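Long-range contacts in subclass B3 metallo-beta-lactamase (Sphingobium indicum, PDB 7LUU), which probably hydrolyses the beta-lactam ring of antibiotics, using two zinc ions held in one active site: residues 85-91 and 115-121; 140-146 and 173-179; 191-195 and 206-210; 98-102 and 133-138. All blocks are in the same frame, centred on the assembly; numbering follows the deposited sequence.

How the contacts relate
All four contacts belong to the alpha-beta/beta-alpha sandwich of the metallo-beta-lactamase fold. Contacts 1 and 2, with centres about 10 Å apart, share one sheet: strands 115-119 and 141-144 are neighbours in it, joined by backbone bonds such as Val143 N to Ile118 O at 2.7 Å. Contact 4 packs helices 98-107 and 131-138 on the outer face of that sheet, its centre about 11 Å from that of contact 1, with which its segments alternate along the chain. Contact 3, last in sequence, lies in the second sheet; Trp207 packs against contacts 1 and 2, and Trp209 against contact 1. The zinc ligands Glu122, His124, Asp126 and His127 follow directly on segment 115-121 of contact 1.

Contact 1 (85-91 and 115-121); sequences AGLVLID and IKFILST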
loop_
_atom_site.group_PDB
_atom_site.type_symbol
_atom_site.label_atom_id
_atom_site.label_comp_id
_atom_site.label_asym_id
_atom_site.label_seq_id
_atom_site.Cartn_x
_atom_site.Cartn_y
_atom_site.Cartn_z
ATOM N N ALA A 85 -1.655 -13.641 -17.441
ATOM C CA ALA A 85 -0.283 -13.651 -17.949
ATOM C C ALA A 85 0.700 -13.372 -16.821
ATOM O O ALA A 85 1.752 -12.756 -17.002
ATOM C CB ALA A 85 -0.087 -12.628 -19.050
ATOM N N GLY A 86 0.396 -13.896 -15.650
ATOM C CA GLY A 86 1.232 -13.684 -14.492
ATOM C C GLY A 86 0.431 -13.056 -13.374
ATOM O O GLY A 86 -0.701 -12.598 -13.558
ATOM N N LEU A 87 1.066 -13.012 -12.218
ATOM C CA LEU A 87 0.394 -12.541 -11.000
ATOM C C LEU A 87 0.990 -11.205 -10.604
ATOM O O LEU A 87 2.174 -10.924 -10.855
ATOM C CB LEU A 87 0.542 -13.547 -9.845
ATOM C CG LEU A 87 0.156 -15.001 -10.245
ATOM C CD1 LEU A 87 0.514 -15.913 -9.104
ATOM C CD2 LEU A 87 -1.351 -15.125 -10.518
ATOM N N VAL A 88 0.176 -10.403 -9.925
ATOM C CA VAL A 88 0.655 -9.121 -9.370
ATOM C C VAL A 88 0.333 -9.098 -7.878
ATOM O O VAL A 88 -0.816 -9.351 -7.489
ATOM C CB VAL A 88 -0.083 -7.942 -10.049
ATOM C CG1 VAL A 88 0.341 -6.667 -9.440
ATOM C CG2 VAL A 88 0.240 -7.902 -11.551
ATOM N N LEU A 89 1.313 -8.770 -7.049
ATOM C CA LEU A 89 1.077 -8.538 -5.615
ATOM C C LEU A 89 1.033 -7.049 -5.368
ATOM O O LEU A 89 1.743 -6.308 -6.047
ATOM C CB LEU A 89 2.272 -9.143 -4.876
ATOM C CG LEU A 89 2.217 -9.890 -3.585
ATOM C CD1 LEU A 89 1.130 -10.932 -3.397
ATOM C CD2 LEU A 89 3.576 -10.624 -3.509
ATOM N N ILE A 90 0.286 -6.626 -4.345
ATOM C CA ILE A 90 0.265 -5.261 -3.863
ATOM C C ILE A 90 0.685 -5.290 -2.408
ATOM O O ILE A 90 -0.004 -5.896 -1.559
ATOM C CB ILE A 90 -1.124 -4.610 -4.012
ATOM C CG1 ILE A 90 -1.499 -4.744 -5.496
ATOM C CG2 ILE A 90 -0.951 -3.117 -3.585
ATOM C CD1 ILE A 90 -2.810 -3.890 -5.866
ATOM N N ASP A 91 1.818 -4.621 -2.143
ATOM C CA ASP A 91 2.507 -4.491 -0.847
ATOM C C ASP A 91 3.076 -5.818 -0.345
ATOM O O ASP A 91 2.925 -6.897 -0.963
ATOM C CB ASP A 91 1.584 -3.809 0.192
ATOM C CG ASP A 91 1.571 -2.284 0.012
ATOM O OD1 ASP A 91 2.480 -1.727 -0.655
ATOM O OD2 ASP A 91 0.677 -1.647 0.540
ATOM N N ILE A 115 4.681 -14.518 -10.030
ATOM C CA ILE A 115 4.437 -13.117 -9.677
ATOM C C ILE A 115 5.421 -12.275 -10.479
ATOM O O ILE A 115 6.650 -12.437 -10.364
ATOM C CB ILE A 115 4.614 -12.882 -8.159
ATOM C CG1 ILE A 115 3.519 -13.666 -7.396
ATOM C CG2 ILE A 115 4.518 -11.349 -7.852
ATOM C CD1 ILE A 115 3.778 -13.813 -5.887
ATOM N N LYS A 116 4.877 -11.416 -11.327
ATOM C CA LYS A 116 5.669 -10.613 -12.238
ATOM C C LYS A 116 5.940 -9.214 -11.688
ATOM O O LYS A 116 6.938 -8.597 -12.051
ATOM C CB LYS A 116 4.910 -10.466 -13.568
ATOM C CG LYS A 116 4.785 -11.854 -14.291
ATOM C CD LYS A 116 6.178 -12.454 -14.608
ATOM C CE LYS A 116 6.322 -13.954 -15.238
ATOM N NZ LYS A 116 7.291 -14.931 -14.489
ATOM N N PHE A 117 5.024 -8.688 -10.898
ATOM C CA PHE A 117 5.154 -7.320 -10.380
ATOM C C PHE A 117 4.694 -7.299 -8.935
ATOM O O PHE A 117 3.733 -7.986 -8.574
ATOM C CB PHE A 117 4.299 -6.300 -11.158
ATOM C CG PHE A 117 4.752 -6.108 -12.574
ATOM C CD1 PHE A 117 5.884 -5.348 -12.845
ATOM C CD2 PHE A 117 4.054 -6.684 -13.600
ATOM C CE1 PHE A 117 6.319 -5.198 -14.153
ATOM C CE2 PHE A 117 4.479 -6.554 -14.915
ATOM C CZ PHE A 117 5.628 -5.783 -15.187
ATOM N N ILE A 118 5.336 -6.445 -8.127
ATOM C CA ILE A 118 4.891 -6.152 -6.774
ATOM C C ILE A 118 4.684 -4.641 -6.738
ATOM O O ILE A 118 5.642 -3.862 -6.941
ATOM C CB ILE A 118 5.929 -6.609 -5.723
ATOM C CG1 ILE A 118 6.162 -8.141 -5.779
ATOM C CG2 ILE A 118 5.457 -6.193 -4.291
ATOM C CD1 ILE A 118 7.555 -8.495 -5.128
ATOM N N LEU A 119 3.430 -4.210 -6.528
ATOM C CA LEU A 119 3.129 -2.764 -6.466
ATOM C C LEU A 119 3.307 -2.270 -5.019
ATOM O O LEU A 119 2.989 -2.977 -4.082
ATOM C CB LEU A 119 1.679 -2.495 -6.943
ATOM C CG LEU A 119 1.314 -3.265 -8.232
ATOM C CD1 LEU A 119 -0.101 -2.771 -8.616
ATOM C CD2 LEU A 119 2.262 -3.082 -9.399
ATOM N N SER A 120 3.827 -1.058 -4.831
ATOM C CA SER A 120 4.109 -0.534 -3.483
ATOM C C SER A 120 3.293 0.735 -3.212
ATOM O O SER A 120 3.423 1.708 -3.960
ATOM C CB SER A 120 5.611 -0.247 -3.345
ATOM O OG SER A 120 5.905 0.432 -2.125
ATOM N N THR A 121 2.486 0.733 -2.117
ATOM C CA THR A 121 1.739 1.941 -1.793
ATOM C C THR A 121 2.597 2.992 -1.106
ATOM O O THR A 121 2.251 4.194 -1.152
ATOM C CB THR A 121 0.518 1.641 -0.885
ATOM O OG1 THR A 121 0.903 1.008 0.353
ATOM C CG2 THR A 121 -0.547 0.765 -1.646
HETATM O O HOH W 1 4.972 -0.756 -0.017
#
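Two parallel strands crossing at -15° show how a sheet can deliver a loop to a metal site. Ile115 opens the second strand beside Leu87, CG1 lying 3.9 Å from Leu87 CB, and its CD1 reaches Leu89 CD2 at 4.0 Å. At Lys116 the backbone N donates to Leu87 O (2.8 Å), and a beta bulge here shifts the pairing by one residue, so Val88 faces Phe117. Phe117 O then accepts from Leu89 N at 3.0 Å. Ile118 rests its CG1 4.1 Å from Leu89 CB, on the helix-covered face. Leu119 both gives and takes, N to Leu89 O at 2.7 Å and O from Asp91 N at 2.8 Å, while its CG meets Val88 CG1 at 3.7 Å. Ser120 OG shares a water with Asp91 OD1. Finally Thr121 is held twice by Asp91, N to OD1 at 2.9 Å and OG1 to OD2 at 2.7 Å. One buried carboxylate therefore ties together both strand ends immediately before Glu122, a ligand of the first zinc.

Contact 2 (140-146 and 173-179); sequences ATVVASR and VSRLRVM. With SO4 (sulfate ion), chain B.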
loop_
_atom_site.group_PDB
_atom_site.type_symbol
_atom_site.label_atom_id
_atom_site.label_comp_id
_atom_site.label_asym_id
_atom_site.label_seq_id
_atom_site.Cartn_x
_atom_site.Cartn_y
_atom_site.Cartn_z
ATOM N N ALA A 140 10.027 -10.929 -9.346
ATOM C CA ALA A 140 9.160 -9.825 -9.716
ATOM C C ALA A 140 9.919 -8.488 -9.759
ATOM O O ALA A 140 10.844 -8.245 -8.985
ATOM C CB ALA A 140 7.965 -9.710 -8.727
ATOM N N THR A 141 9.369 -7.560 -10.558
ATOM C CA THR A 141 9.770 -6.172 -10.591
ATOM C C THR A 141 8.889 -5.393 -9.630
ATOM O O THR A 141 7.681 -5.596 -9.626
ATOM C CB THR A 141 9.599 -5.613 -12.009
ATOM O OG1 THR A 141 10.652 -6.208 -12.796
ATOM C CG2 THR A 141 9.842 -4.062 -12.026
ATOM N N VAL A 142 9.508 -4.496 -8.832
ATOM C CA VAL A 142 8.764 -3.699 -7.862
ATOM C C VAL A 142 8.368 -2.407 -8.519
ATOM O O VAL A 142 9.204 -1.755 -9.171
ATOM C CB VAL A 142 9.632 -3.444 -6.610
ATOM C CG1 VAL A 142 8.811 -2.612 -5.576
ATOM C CG2 VAL A 142 9.998 -4.767 -6.022
ATOM N N VAL A 143 7.128 -1.989 -8.296
ATOM C CA VAL A 143 6.567 -0.848 -9.027
ATOM C C VAL A 143 6.122 0.187 -8.025
ATOM O O VAL A 143 5.429 -0.151 -7.065
ATOM C CB VAL A 143 5.358 -1.292 -9.863
ATOM C CG1 VAL A 143 4.865 -0.090 -10.661
ATOM C CG2 VAL A 143 5.695 -2.477 -10.803
ATOM N N ALA A 144 6.526 1.459 -8.235
ATOM C CA ALA A 144 6.211 2.504 -7.251
ATOM C C ALA A 144 6.166 3.863 -7.945
ATOM O O ALA A 144 6.516 3.998 -9.115
ATOM C CB ALA A 144 7.243 2.561 -6.120
ATOM N N SER A 145 5.765 4.862 -7.193
ATOM C CA SER A 145 5.927 6.237 -7.638
ATOM C C SER A 145 7.389 6.646 -7.656
ATOM O O SER A 145 8.288 5.953 -7.137
ATOM C CB SER A 145 5.160 7.175 -6.730
ATOM O OG SER A 145 5.772 7.211 -5.462
ATOM N N ARG A 146 7.633 7.810 -8.257
ATOM C CA ARG A 146 9.000 8.342 -8.286
ATOM C C ARG A 146 9.569 8.503 -6.864
ATOM O O ARG A 146 10.662 7.997 -6.565
ATOM C CB ARG A 146 9.037 9.670 -9.074
ATOM C CG ARG A 146 10.503 10.187 -9.177
ATOM C CD ARG A 146 10.563 11.531 -9.895
ATOM N NE ARG A 146 9.915 12.571 -9.083
ATOM C CZ ARG A 146 10.538 13.297 -8.146
ATOM N NH1 ARG A 146 9.852 14.180 -7.480
ATOM N NH2 ARG A 146 11.822 13.110 -7.845
ATOM N N VAL A 173 15.233 -2.173 -1.801
ATOM C CA VAL A 173 14.822 -2.775 -3.059
ATOM C C VAL A 173 15.640 -2.147 -4.167
ATOM O O VAL A 173 15.744 -0.923 -4.239
ATOM C CB VAL A 173 13.323 -2.473 -3.329
ATOM C CG1 VAL A 173 12.833 -3.024 -4.721
ATOM C CG2 VAL A 173 12.459 -2.992 -2.245
ATOM N N SER A 174 16.047 -2.954 -5.124
ATOM C CA SER A 174 16.808 -2.390 -6.223
ATOM C C SER A 174 16.092 -2.499 -7.556
ATOM O O SER A 174 16.324 -1.659 -8.426
ATOM C CB SER A 174 18.191 -3.071 -6.318
ATOM O OG SER A 174 18.072 -4.481 -6.151
ATOM N N ARG A 175 15.204 -3.485 -7.735
ATOM C CA ARG A 175 14.671 -3.823 -9.068
ATOM C C ARG A 175 13.336 -3.097 -9.177
ATOM O O ARG A 175 12.300 -3.668 -8.794
ATOM C CB ARG A 175 14.456 -5.335 -9.234
ATOM C CG ARG A 175 13.935 -5.796 -10.634
ATOM C CD ARG A 175 13.525 -7.269 -10.652
ATOM N NE ARG A 175 14.617 -8.184 -10.299
ATOM C CZ ARG A 175 14.543 -9.159 -9.382
ATOM N NH1 ARG A 175 13.409 -9.412 -8.711
ATOM N NH2 ARG A 175 15.639 -9.932 -9.171
ATOM N N LEU A 176 13.358 -1.865 -9.751
ATOM C CA LEU A 176 12.277 -0.876 -9.562
ATOM C C LEU A 176 11.826 -0.271 -10.875
ATOM O O LEU A 176 12.653 0.122 -11.719
ATOM C CB LEU A 176 12.709 0.291 -8.701
ATOM C CG LEU A 176 12.703 -0.064 -7.216
ATOM C CD1 LEU A 176 13.670 0.784 -6.473
ATOM C CD2 LEU A 176 11.346 0.162 -6.648
ATOM N N ARG A 177 10.519 -0.161 -11.036
ATOM C CA ARG A 177 9.896 0.480 -12.167
ATOM C C ARG A 177 9.089 1.614 -11.593
ATOM O O ARG A 177 8.309 1.385 -10.668
ATOM C CB ARG A 177 8.943 -0.474 -12.888
ATOM C CG ARG A 177 8.087 0.217 -13.962
ATOM C CD ARG A 177 7.356 -0.881 -14.729
ATOM N NE ARG A 177 6.373 -0.370 -15.656
ATOM C CZ ARG A 177 5.898 -1.090 -16.675
ATOM N NH1 ARG A 177 4.995 -0.580 -17.506
ATOM N NH2 ARG A 177 6.354 -2.329 -16.866
ATOM N N VAL A 178 9.290 2.827 -12.107
ATOM C CA VAL A 178 8.530 3.990 -11.629
ATOM C C VAL A 178 7.303 4.197 -12.514
ATOM O O VAL A 178 7.415 4.233 -13.751
ATOM C CB VAL A 178 9.406 5.242 -11.645
ATOM C CG1 VAL A 178 8.605 6.510 -11.397
ATOM C CG2 VAL A 178 10.491 5.095 -10.597
ATOM N N MET A 179 6.142 4.370 -11.891
ATOM C CA MET A 179 4.939 4.853 -12.608
ATOM C C MET A 179 4.648 6.299 -12.277
ATOM O O MET A 179 4.704 6.694 -11.111
ATOM C CB MET A 179 3.729 4.104 -12.151
ATOM C CG MET A 179 4.075 2.826 -12.216
ATOM S SD MET A 179 3.635 2.244 -13.716
ATOM C CE MET A 179 2.469 1.316 -12.788
HETATM S S SO4 B . 6.579 13.771 -8.981
HETATM O O1 SO4 B . 7.138 15.115 -9.081
HETATM O O2 SO4 B . 7.029 13.170 -7.731
HETATM O O3 SO4 B . 5.119 13.888 -8.972
HETATM O O4 SO4 B . 7.055 12.942 -10.087
HETATM O O HOH W 2 5.443 8.997 -9.943
#
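An arginine side chain extends the backbone bonding of this parallel pair: Arg175 NH1 donates to Ala140 O at 2.8 Å, just before the regular strand bonds begin, and to Ala135 O of helix 131-138. From there the bonds pass back and forth, Val142 N to Arg175 O (2.9 Å), Arg177 N to Val142 O (2.8 Å), Ala144 N to Arg177 O (3.0 Å) and Met179 N to Ala144 O (2.8 Å). Val142 CG2 meets Val173 CG1 at 3.6 Å, whereas Val143, facing the other way, sets CG1 3.4 Å from Met179 CG. Beyond the strand, Ser145 is an N-cap whose OG bonds Gly148 N and also Gly203 O, and a water joins Arg146 N to Met179 O. Arg146 holds a sulfate, probably from the crystallisation liquor, through NE to O4 (3.1 Å) and NH1 to O2 (3.0 Å). In this beta-alpha-beta unit, helix 146-154 packs on Leu176 and Val178, strand 115-119 adjoins strand 141-144, and Trp207 of strand 205-213 touches Val143 and Met179.

Contact 3 (191-195 and 206-210); sequences SITAH and TWSWN
This antiparallel pairing lies within a beta hairpin, strands 190-196 and 205-213 of the second sheet. Both segments are extended (phi -89 to -165°, psi 113 to 164°), their axes 4.6 Å apart at closest, N-to-C directions at 154°. Thr193 and Ser208 form a hydrogen-bonded pair (Thr193 N-Ser208 O 2.7 Å, Ser208 N-Thr193 O 3.0 Å), as do His195 and Thr206 (His195 N-Thr206 O 2.8 Å, Thr206 N-His195 O 2.9 Å); Ala194-Trp207 is a non-hydrogen-bonded pair. In the metallo-beta-lactamase sandwich this hairpin's inner face carries Ile192, Ala194, Trp207 and Trp209 toward the other sheet. Trp207 (chi1 m, chi2 93°) brings CZ3 to 3.5 Å from Ala194 CB. Trp209 CB lies 3.8 Å from Ile192 CG1; chi1 p, chi2 97° carries its ring away, NE1 bonding Ser68 OG. On the opposite face His195 (chi1 m, chi2 -89°) hydrogen-bonds through NE2 to Ser208 OG (chi1 p) at 2.7 Å. Waters bridge Ser191 O and Asn210 N (2.7 and 2.8 Å) and Ser191 N and Asn210 O (3.0 and 2.8 Å).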
loop_
_atom_site.group_PDB
_atom_site.type_symbol
_atom_site.label_atom_id
_atom_site.label_comp_id
_atom_site.label_asym_id
_atom_site.label_seq_id
_atom_site.Cartn_x
_atom_site.Cartn_y
_atom_site.Cartn_z
ATOM N N SER A 191 -5.587 -4.273 -16.383
ATOM C CA SER A 191 -5.120 -2.900 -16.605
ATOM C C SER A 191 -5.133 -2.241 -15.246
ATOM O O SER A 191 -6.210 -2.026 -14.674
ATOM C CB SER A 191 -6.002 -2.111 -17.559
ATOM O OG SER A 191 -5.930 -2.752 -18.823
ATOM N N ILE A 192 -3.963 -1.903 -14.720
ATOM C CA ILE A 192 -3.895 -1.339 -13.369
ATOM C C ILE A 192 -3.437 0.114 -13.466
ATOM O O ILE A 192 -2.345 0.389 -13.970
ATOM C CB ILE A 192 -2.919 -2.156 -12.513
ATOM C CG1 ILE A 192 -3.412 -3.644 -12.496
ATOM C CG2 ILE A 192 -2.881 -1.592 -11.090
ATOM C CD1 ILE A 192 -2.272 -4.633 -12.075
ATOM N N THR A 193 -4.191 1.037 -12.895
ATOM C CA THR A 193 -3.798 2.437 -12.988
ATOM C C THR A 193 -3.150 2.896 -11.691
ATOM O O THR A 193 -3.640 2.595 -10.603
ATOM C CB THR A 193 -4.984 3.346 -13.318
ATOM O OG1 THR A 193 -5.548 2.940 -14.582
ATOM C CG2 THR A 193 -4.538 4.800 -13.400
ATOM N N ALA A 194 -2.033 3.634 -11.812
ATOM C CA ALA A 194 -1.350 4.236 -10.642
ATOM C C ALA A 194 -1.942 5.622 -10.375
ATOM O O ALA A 194 -2.124 6.418 -11.316
ATOM C CB ALA A 194 0.161 4.363 -10.963
ATOM N N HIS A 195 -2.238 5.928 -9.105
ATOM C CA HIS A 195 -2.722 7.264 -8.729
ATOM C C HIS A 195 -1.854 7.794 -7.612
ATOM O O HIS A 195 -1.828 7.213 -6.531
ATOM C CB HIS A 195 -4.177 7.252 -8.262
ATOM C CG HIS A 195 -5.090 6.563 -9.200
ATOM N ND1 HIS A 195 -5.724 7.197 -10.254
ATOM C CD2 HIS A 195 -5.455 5.258 -9.260
ATOM C CE1 HIS A 195 -6.482 6.319 -10.896
ATOM N NE2 HIS A 195 -6.339 5.132 -10.324
ATOM N N THR A 206 -1.829 4.894 -4.804
ATOM C CA THR A 206 -3.029 4.064 -4.800
ATOM C C THR A 206 -3.152 3.406 -6.168
ATOM O O THR A 206 -2.744 3.964 -7.177
ATOM C CB THR A 206 -4.228 4.978 -4.488
ATOM O OG1 THR A 206 -4.135 5.391 -3.132
ATOM C CG2 THR A 206 -5.619 4.303 -4.766
ATOM N N TRP A 207 -3.682 2.185 -6.194
ATOM C CA TRP A 207 -3.780 1.388 -7.406
ATOM C C TRP A 207 -5.226 1.043 -7.680
ATOM O O TRP A 207 -5.913 0.588 -6.768
ATOM C CB TRP A 207 -2.955 0.081 -7.184
ATOM C CG TRP A 207 -1.555 0.367 -6.668
ATOM C CD1 TRP A 207 -1.136 0.410 -5.330
ATOM C CD2 TRP A 207 -0.446 0.801 -7.451
ATOM N NE1 TRP A 207 0.214 0.767 -5.284
ATOM C CE2 TRP A 207 0.645 1.041 -6.560
ATOM C CE3 TRP A 207 -0.265 1.005 -8.848
ATOM C CZ2 TRP A 207 1.906 1.434 -7.020
ATOM C CZ3 TRP A 207 0.971 1.371 -9.289
ATOM C CH2 TRP A 207 2.054 1.608 -8.370
ATOM N N SER A 208 -5.649 1.107 -8.962
ATOM C CA SER A 208 -7.009 0.715 -9.278
ATOM C C SER A 208 -7.047 -0.190 -10.500
ATOM O O SER A 208 -6.220 -0.087 -11.421
ATOM C CB SER A 208 -7.903 1.968 -9.525
ATOM O OG SER A 208 -7.443 2.660 -10.713
ATOM N N TRP A 209 -8.054 -1.066 -10.516
ATOM C CA TRP A 209 -8.207 -1.927 -11.661
ATOM C C TRP A 209 -9.588 -2.559 -11.621
ATOM O O TRP A 209 -10.251 -2.588 -10.586
ATOM C CB TRP A 209 -7.106 -3.021 -11.633
ATOM C CG TRP A 209 -7.304 -4.067 -10.519
ATOM C CD1 TRP A 209 -7.884 -5.317 -10.601
ATOM C CD2 TRP A 209 -6.915 -3.897 -9.135
ATOM N NE1 TRP A 209 -7.856 -5.945 -9.358
ATOM C CE2 TRP A 209 -7.236 -5.114 -8.457
ATOM C CE3 TRP A 209 -6.279 -2.881 -8.447
ATOM C CZ2 TRP A 209 -7.026 -5.295 -7.072
ATOM C CZ3 TRP A 209 -6.023 -3.066 -7.023
ATOM C CH2 TRP A 209 -6.418 -4.277 -6.382
ATOM N N ASN A 210 -10.001 -3.117 -12.762
ATOM C CA ASN A 210 -11.262 -3.869 -12.871
ATOM C C ASN A 210 -11.027 -5.363 -12.656
ATOM O O ASN A 210 -10.042 -5.931 -13.151
ATOM C CB ASN A 210 -11.855 -3.669 -14.264
ATOM C CG ASN A 210 -12.756 -2.442 -14.367
ATOM O OD1 ASN A 210 -13.008 -1.762 -13.365
ATOM N ND2 ASN A 210 -13.267 -2.162 -15.590
HETATM O O HOH W 3 -8.805 -2.585 -15.229
HETATM O O HOH W 4 -8.109 -4.951 -14.999
#

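Contact 4 (98-102 and 133-138); sequences APMIL and ALARDT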
loop_
_atom_site.group_PDB
_atom_site.type_symbol
_atom_site.label_atom_id
_atom_site.label_comp_id
_atom_site.label_asym_id
_atom_site.label_seq_id
_atom_site.Cartn_x
_atom_site.Cartn_y
_atom_site.Cartn_z
ATOM N N ALA A 98 7.203 -12.054 4.577
ATOM C CA ALA A 98 7.337 -12.540 3.194
ATOM C C ALA A 98 7.038 -14.035 3.065
ATOM O O ALA A 98 6.234 -14.417 2.191
ATOM C CB ALA A 98 8.722 -12.154 2.662
ATOM N N PRO A 99 7.582 -14.911 3.901
ATOM C CA PRO A 99 7.198 -16.338 3.794
ATOM C C PRO A 99 5.710 -16.600 4.028
ATOM O O PRO A 99 5.161 -17.529 3.407
ATOM C CB PRO A 99 8.023 -17.030 4.892
ATOM C CG PRO A 99 8.895 -16.010 5.469
ATOM C CD PRO A 99 8.567 -14.649 4.980
ATOM N N MET A 100 5.064 -15.844 4.928
ATOM C CA MET A 100 3.632 -16.019 5.200
ATOM C C MET A 100 2.810 -15.627 3.979
ATOM O O MET A 100 1.852 -16.305 3.621
ATOM C CB MET A 100 3.274 -15.166 6.445
ATOM C CG MET A 100 4.219 -15.386 7.731
ATOM S SD MET A 100 3.854 -14.020 8.880
ATOM C CE MET A 100 5.099 -14.354 10.124
ATOM N N ILE A 101 3.209 -14.545 3.297
ATOM C CA ILE A 101 2.528 -14.147 2.056
ATOM C C ILE A 101 2.641 -15.231 0.997
ATOM O O ILE A 101 1.635 -15.590 0.348
ATOM C CB ILE A 101 3.111 -12.818 1.534
ATOM C CG1 ILE A 101 2.658 -11.719 2.498
ATOM C CG2 ILE A 101 2.533 -12.472 0.113
ATOM C CD1 ILE A 101 3.484 -10.382 2.313
ATOM N N LEU A 102 3.853 -15.747 0.785
ATOM C CA LEU A 102 4.038 -16.758 -0.254
ATOM C C LEU A 102 3.242 -18.022 0.098
ATOM O O LEU A 102 2.663 -18.661 -0.785
ATOM C CB LEU A 102 5.532 -17.084 -0.397
ATOM C CG LEU A 102 6.460 -15.946 -0.865
ATOM C CD1 LEU A 102 7.965 -16.278 -0.701
ATOM C CD2 LEU A 102 6.078 -15.576 -2.256
ATOM N N ALA A 133 12.355 -9.281 -0.071
ATOM C CA ALA A 133 12.386 -10.732 -0.006
ATOM C C ALA A 133 11.478 -11.322 -1.073
ATOM O O ALA A 133 11.806 -12.356 -1.679
ATOM C CB ALA A 133 11.967 -11.207 1.390
ATOM N N LEU A 134 10.282 -10.757 -1.214
ATOM C CA LEU A 134 9.316 -11.281 -2.206
ATOM C C LEU A 134 9.869 -11.139 -3.621
ATOM O O LEU A 134 9.755 -12.057 -4.443
ATOM C CB LEU A 134 7.954 -10.540 -2.112
ATOM C CG LEU A 134 7.227 -10.788 -0.788
ATOM C CD1 LEU A 134 6.135 -9.742 -0.615
ATOM C CD2 LEU A 134 6.690 -12.233 -0.814
ATOM N N ALA A 135 10.515 -10.003 -3.911
ATOM C CA ALA A 135 11.107 -9.821 -5.220
ATOM C C ALA A 135 12.233 -10.826 -5.446
ATOM O O ALA A 135 12.370 -11.363 -6.556
ATOM C CB ALA A 135 11.598 -8.369 -5.403
ATOM N N ARG A 136 13.065 -11.032 -4.425
ATOM C CA ARG A 136 14.149 -12.009 -4.528
ATOM C C ARG A 136 13.594 -13.378 -4.874
ATOM O O ARG A 136 14.087 -14.065 -5.797
ATOM C CB ARG A 136 14.933 -12.062 -3.213
ATOM C CG ARG A 136 16.004 -13.230 -3.160
ATOM C CD ARG A 136 16.578 -13.359 -1.763
ATOM N NE ARG A 136 15.533 -13.699 -0.816
ATOM C CZ ARG A 136 15.675 -13.657 0.516
ATOM N NH1 ARG A 136 14.645 -13.911 1.328
ATOM N NH2 ARG A 136 16.811 -13.247 1.022
ATOM N N ASP A 137 12.564 -13.798 -4.154
ATOM C CA ASP A 137 12.124 -15.188 -4.253
ATOM C C ASP A 137 11.321 -15.445 -5.525
ATOM O O ASP A 137 11.314 -16.584 -6.038
ATOM C CB ASP A 137 11.272 -15.548 -3.025
ATOM C CG ASP A 137 12.129 -15.861 -1.738
ATOM O OD1 ASP A 137 13.356 -15.622 -1.701
ATOM O OD2 ASP A 137 11.539 -16.429 -0.767
ATOM N N THR A 138 10.692 -14.426 -6.062
ATOM C CA THR A 138 9.776 -14.553 -7.214
ATOM C C THR A 138 10.362 -14.088 -8.541
ATOM O O THR A 138 9.878 -14.536 -9.599
ATOM C CB THR A 138 8.494 -13.748 -7.053
ATOM O OG1 THR A 138 8.774 -12.351 -6.950
ATOM C CG2 THR A 138 7.691 -14.160 -5.802
#
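Small residues let helices approach, and larger ones fill the gap where they diverge; the start of helix 98-107 illustrates both. Ala98 makes the closest backbone approach, its CA 5.9 Å from that of Leu134, with its CB meeting Ala133 CB at 3.6 Å and Leu134 CG at 4.0 Å. One turn on, Ile101 points its CB toward the partner and places CD1 4.0 Å from Leu134 CD1, next to Leu89 of the sheet beneath. Leu102 follows, its CD2 3.7 Å from Leu134 CD2 and 4.1 Å from Thr138 CG2, while CD1 lies 3.6 Å from Asp137 OD2 near the surface. Leu134 thus meets Ala98, Ile101 and Leu102. No hydrogen bond links the segments; Thr138 OG1 instead returns to Leu134 O of its own helix at 2.7 Å. The segment axes cross at -52°, with a closest approach of 10.1 Å, and Leu134 also rests on Leu89 and Ile118. Two inclined helices covering one face of a sheet form part of an outer layer of the alpha-beta/beta-alpha metallo-beta-lactamase sandwich.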